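Local coordinates for SusD superfamily protein (Parabacteroides distasonis, PDB 3OTN), which probably binds glycans or other nutrients at the outer membrane of the cell, at residues L365-A368 / E369-N373; Q381-D384 / I385-I389. All blocks are in the same frame, centred on the assembly; numbering follows the deposited sequence. Where two conformers were deposited one is given.

Contact 1: residues L365-A368 / E369-N373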
loop_
_atom_site.group_PDB
_atom_site.type_symbol
_atom_site.label_atom_id
_atom_site.label_comp_id
_atom_site.label_asym_id
_atom_site.label_seq_id
_atom_site.Cartn_x
_atom_site.Cartn_y
_atom_site.Cartn_z
ATOM N N LEU A 365 -12.358 -7.014 3.538
ATOM C CA LEU A 365 -11.664 -8.298 3.446
ATOM C C LEU A 365 -10.799 -8.538 4.698
ATOM O O LEU A 365 -10.660 -9.668 5.118
ATOM C CB LEU A 365 -10.833 -8.360 2.172
ATOM C CG LEU A 365 -11.678 -8.416 0.891
ATOM C CD1 LEU A 365 -10.784 -8.136 -0.321
ATOM C CD2 LEU A 365 -12.331 -9.795 0.768
HETATM N N MSE A 366 -10.229 -7.487 5.302
HETATM C CA MSE A 366 -9.546 -7.626 6.604
HETATM C C MSE A 366 -10.501 -8.063 7.699
HETATM O O MSE A 366 -10.117 -8.881 8.525
HETATM C CB MSE A 366 -8.819 -6.338 7.010
HETATM C CG MSE A 366 -7.594 -6.055 6.169
HETATM SE SE MSE A 366 -6.473 -4.715 7.036
HETATM C CE MSE A 366 -7.637 -3.197 6.938
ATOM N N TYR A 367 -11.741 -7.550 7.693
ATOM C CA TYR A 367 -12.756 -8.058 8.627
ATOM C C TYR A 367 -13.018 -9.552 8.418
ATOM O O TYR A 367 -12.960 -10.317 9.398
ATOM C CB TYR A 367 -14.101 -7.305 8.592
ATOM C CG TYR A 367 -15.108 -7.941 9.564
ATOM C CD1 TYR A 367 -15.078 -7.657 10.925
ATOM C CD2 TYR A 367 -16.046 -8.870 9.115
ATOM C CE1 TYR A 367 -15.968 -8.289 11.817
ATOM C CE2 TYR A 367 -16.942 -9.480 9.985
ATOM C CZ TYR A 367 -16.887 -9.181 11.341
ATOM O OH TYR A 367 -17.761 -9.791 12.191
ATOM N N ALA A 368 -13.338 -9.961 7.182
ATOM C CA ALA A 368 -13.599 -11.388 6.870
ATOM C C ALA A 368 -12.433 -12.278 7.312
ATOM O O ALA A 368 -12.655 -13.347 7.887
ATOM C CB ALA A 368 -13.888 -11.615 5.379
ATOM N N GLU A 369 -11.207 -11.840 7.037
ATOM C CA GLU A 369 -10.021 -12.627 7.391
ATOM C C GLU A 369 -9.844 -12.761 8.891
ATOM O O GLU A 369 -9.697 -13.860 9.402
ATOM C CB GLU A 369 -8.751 -12.079 6.714
ATOM C CG GLU A 369 -7.518 -12.949 7.020
ATOM C CD GLU A 369 -6.275 -12.626 6.175
ATOM O OE1 GLU A 369 -6.336 -11.734 5.334
ATOM O OE2 GLU A 369 -5.246 -13.319 6.346
ATOM N N ALA A 370 -9.864 -11.644 9.599
ATOM C CA ALA A 370 -9.742 -11.654 11.056
ATOM C C ALA A 370 -10.854 -12.464 11.730
ATOM O O ALA A 370 -10.600 -13.218 12.692
ATOM C CB ALA A 370 -9.742 -10.205 11.604
ATOM N N GLN A 371 -12.089 -12.273 11.249
ATOM C CA GLN A 371 -13.272 -12.903 11.837
ATOM C C GLN A 371 -13.190 -14.418 11.709
ATOM O O GLN A 371 -13.392 -15.138 12.705
ATOM C CB GLN A 371 -14.579 -12.366 11.206
ATOM C CG GLN A 371 -15.843 -12.872 11.860
ATOM C CD GLN A 371 -16.346 -14.183 11.245
ATOM O OE1 GLN A 371 -16.450 -14.293 10.030
ATOM N NE2 GLN A 371 -16.666 -15.162 12.082
ATOM N N VAL A 372 -12.886 -14.908 10.506
ATOM C CA VAL A 372 -12.791 -16.348 10.317
ATOM C C VAL A 372 -11.628 -16.966 11.120
ATOM O O VAL A 372 -11.744 -18.081 11.617
ATOM C CB VAL A 372 -12.739 -16.789 8.831
ATOM C CG1 VAL A 372 -11.393 -16.482 8.194
ATOM C CG2 VAL A 372 -13.047 -18.277 8.751
ATOM N N ASN A 373 -10.532 -16.238 11.248
ATOM C CA ASN A 373 -9.389 -16.691 12.029
ATOM C C ASN A 373 -9.688 -16.690 13.532
ATOM O O ASN A 373 -9.333 -17.624 14.226
ATOM C CB ASN A 373 -8.139 -15.825 11.716
ATOM C CG ASN A 373 -7.322 -16.353 10.532
ATOM O OD1 ASN A 373 -6.748 -17.430 10.609
ATOM N ND2 ASN A 373 -7.228 -15.571 9.464
HETATM O O HOH W 1 -7.766 -9.574 4.918
#

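Contact 2: residues Q381-D384 / I385-I389. With EDO (1,2-ethanediol), chain S.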
loop_
_atom_site.group_PDB
_atom_site.type_symbol
_atom_site.label_atom_id
_atom_site.label_comp_id
_atom_site.label_asym_id
_atom_site.label_seq_id
_atom_site.Cartn_x
_atom_site.Cartn_y
_atom_site.Cartn_z
ATOM N N GLN A 381 -21.761 -11.591 8.157
ATOM C CA GLN A 381 -21.136 -10.355 7.683
ATOM C C GLN A 381 -19.980 -10.680 6.727
ATOM O O GLN A 381 -19.858 -10.056 5.682
ATOM C CB GLN A 381 -20.638 -9.519 8.871
ATOM C CG GLN A 381 -19.928 -8.210 8.507
ATOM C CD GLN A 381 -20.807 -7.255 7.733
ATOM O OE1 GLN A 381 -21.420 -6.398 8.339
ATOM N NE2 GLN A 381 -20.884 -7.400 6.385
ATOM N N SER A 382 -19.188 -11.696 7.071
ATOM C CA SER A 382 -18.032 -12.108 6.253
ATOM C C SER A 382 -18.493 -12.765 4.974
ATOM O O SER A 382 -17.940 -12.503 3.913
ATOM C CB SER A 382 -17.111 -13.051 7.043
ATOM O OG SER A 382 -16.543 -12.393 8.168
ATOM N N ILE A 383 -19.514 -13.613 5.075
ATOM C CA ILE A 383 -20.117 -14.249 3.912
ATOM C C ILE A 383 -20.618 -13.180 2.948
ATOM O O ILE A 383 -20.333 -13.244 1.755
ATOM C CB ILE A 383 -21.262 -15.212 4.308
ATOM C CG1 ILE A 383 -20.679 -16.476 4.965
ATOM C CG2 ILE A 383 -22.144 -15.614 3.086
ATOM C CD1 ILE A 383 -21.717 -17.361 5.619
ATOM N N ASP A 384 -21.341 -12.190 3.476
ATOM C CA ASP A 384 -21.880 -11.103 2.648
ATOM C C ASP A 384 -20.753 -10.283 1.986
ATOM O O ASP A 384 -20.887 -9.881 0.853
ATOM C CB ASP A 384 -22.808 -10.175 3.469
ATOM C CG ASP A 384 -24.127 -10.822 3.849
ATOM O OD1 ASP A 384 -24.506 -11.864 3.274
ATOM O OD2 ASP A 384 -24.806 -10.278 4.746
ATOM N N ILE A 385 -19.649 -10.046 2.693
ATOM C CA ILE A 385 -18.498 -9.282 2.155
ATOM C C ILE A 385 -17.899 -9.992 0.923
ATOM O O ILE A 385 -17.756 -9.378 -0.140
ATOM C CB ILE A 385 -17.429 -9.046 3.266
ATOM C CG1 ILE A 385 -17.895 -7.934 4.207
ATOM C CG2 ILE A 385 -16.004 -8.755 2.687
ATOM C CD1 ILE A 385 -17.177 -7.925 5.572
ATOM N N VAL A 386 -17.633 -11.288 1.057
ATOM C CA VAL A 386 -17.123 -12.085 -0.045
ATOM C C VAL A 386 -18.104 -12.097 -1.225
ATOM O O VAL A 386 -17.693 -11.932 -2.371
ATOM C CB VAL A 386 -16.760 -13.532 0.405
ATOM C CG1 VAL A 386 -16.529 -14.419 -0.774
ATOM C CG2 VAL A 386 -15.491 -13.490 1.269
ATOM N N ASN A 387 -19.399 -12.234 -0.952
ATOM C CA ASN A 387 -20.386 -12.231 -2.049
ATOM C C ASN A 387 -20.606 -10.871 -2.733
ATOM O O ASN A 387 -20.893 -10.826 -3.922
ATOM C CB ASN A 387 -21.705 -12.833 -1.575
ATOM C CG ASN A 387 -21.601 -14.331 -1.320
ATOM O OD1 ASN A 387 -20.756 -15.022 -1.890
ATOM N ND2 ASN A 387 -22.467 -14.835 -0.469
ATOM N N GLN A 388 -20.460 -9.778 -1.982
ATOM C CA GLN A 388 -20.546 -8.425 -2.549
ATOM C C GLN A 388 -19.369 -8.173 -3.496
ATOM O O GLN A 388 -19.559 -7.672 -4.591
ATOM C CB GLN A 388 -20.602 -7.361 -1.436
ATOM C CG GLN A 388 -21.930 -7.340 -0.643
ATOM C CD GLN A 388 -21.758 -6.822 0.792
ATOM O OE1 GLN A 388 -20.673 -6.356 1.171
ATOM N NE2 GLN A 388 -22.823 -6.919 1.600
ATOM N N ILE A 389 -18.155 -8.546 -3.067
ATOM C CA ILE A 389 -16.930 -8.361 -3.871
ATOM C C ILE A 389 -16.968 -9.227 -5.111
ATOM O O ILE A 389 -16.688 -8.764 -6.203
ATOM C CB ILE A 389 -15.631 -8.511 -2.995
ATOM C CG1 ILE A 389 -15.624 -7.375 -1.937
ATOM C CG2 ILE A 389 -14.359 -8.493 -3.859
ATOM C CD1 ILE A 389 -14.695 -7.619 -0.751
HETATM C C1 EDO S . -21.279 -4.636 4.624
HETATM O O1 EDO S . -22.083 -5.791 4.355
HETATM C C2 EDO S . -20.765 -4.054 3.314
HETATM O O2 EDO S . -20.638 -2.631 3.445
HETATM O O HOH W 2 -24.270 -13.330 1.096
#

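Contact 1: residues L365-A368 / E369-N373
Y367 and Q371, one helical turn apart, make the main side-chain contact of this stretch. Q371 CB stands over one face of the tyrosine ring, displaced toward its rim, in a CH-pi contact 4.1 Å from the ring centroid. The next carbon, Q371 CG, passes 3.6 Å from Y367 OH. Both side chains leave the helix with CG anti to the backbone N (chi1 178° for Y367, -174° for Q371), and Q371 then bends at chi2 (-89°), which turns its amide away from the phenol. Both polar ends find their partners beyond the helical turn: Y367 OH bonds to N379, while Q371 OE1 accepts from the backbone N of N379 and probably from S382 OG, and its NE2 donates to T377 O and D375.

Four backbone bonds of the i to i+4 kind link the two halves, from E369 N to L365 O through V372 N to A368 O. The shortest runs from Q371 N to Y367 O at 2.8 Å.

Polar side chains add to this framework. One water donates to E369 OE1 at 2.6 Å and, weakly, to L365 O, while the buried carboxylate's OE2 forms a salt bridge with R430 and accepts from W411; the arginine probably stabilises its negative charge. N373 folds back so that its ND2 donates to E369 O at 3.0 Å from above the carbonyl plane, on the face opposite that used by N373 N.

Helices 187-202, 210-225, 380-392 and 403-418 all touch this turn, an arrangement characteristic of a core helix in the alpha-helical, TPR-like scaffold of SusD proteins.

Contact 2: residues Q381-D384 / I385-I389
A bound 1,2-ethanediol, probably from the crystallisation liquor, is held at one hydroxyl by a glutamine amide: Q381 NE2 donates to its O1 at 2.9 Å, while Q388 NE2, in one of its two conformers, approaches the same oxygen at 3.1 Å, a less certain partner. Y360 also bonds to this diol. The setting is an ordinary alpha-helix in the helical scaffold of a SusD-family protein, with i to i+4 backbone bonds throughout.

Q381 sends CG anti to its own nitrogen (chi1 178°) and bends at chi2, bringing its amide across the I385 side chain, where NE2 lies 3.7 Å from CG1. With an alanine here, the diol would probably lose its firmer glutamine donor and the flank of I385 its amide cover. I385 itself packs on L364 and I224, and V386 on helix 403-418.

Along another flank, I383 and N387 run side by side, CG2 of the isoleucine 3.7 Å from ND2 of the asparagine; N387 OD1 accepts from the backbone N of F398. D384 OD1, also bonded to Q380, receives a hydrogen bond at 2.6 Å from a water whose oxygen accepts from N387 ND2 at 2.8 Å.

Contact 1 and contact 2 sit on successive helices, 360-375 and 380-392, but at different depths, and their chemistry differs accordingly. Contact 1 has all its touching residues buried, and its polar groups are met largely by protein: an arginine, a tryptophan and the residues that follow the helix. Contact 2 is only partly buried, and there a water and a diol molecule join its polar side chains. The two centres lie 11 Å apart and the helices touch directly: L365 CG packs 3.5 Å from I389 CD1, and the Y367 ring lies against S382. Both also contact helices 210-225 and 403-418.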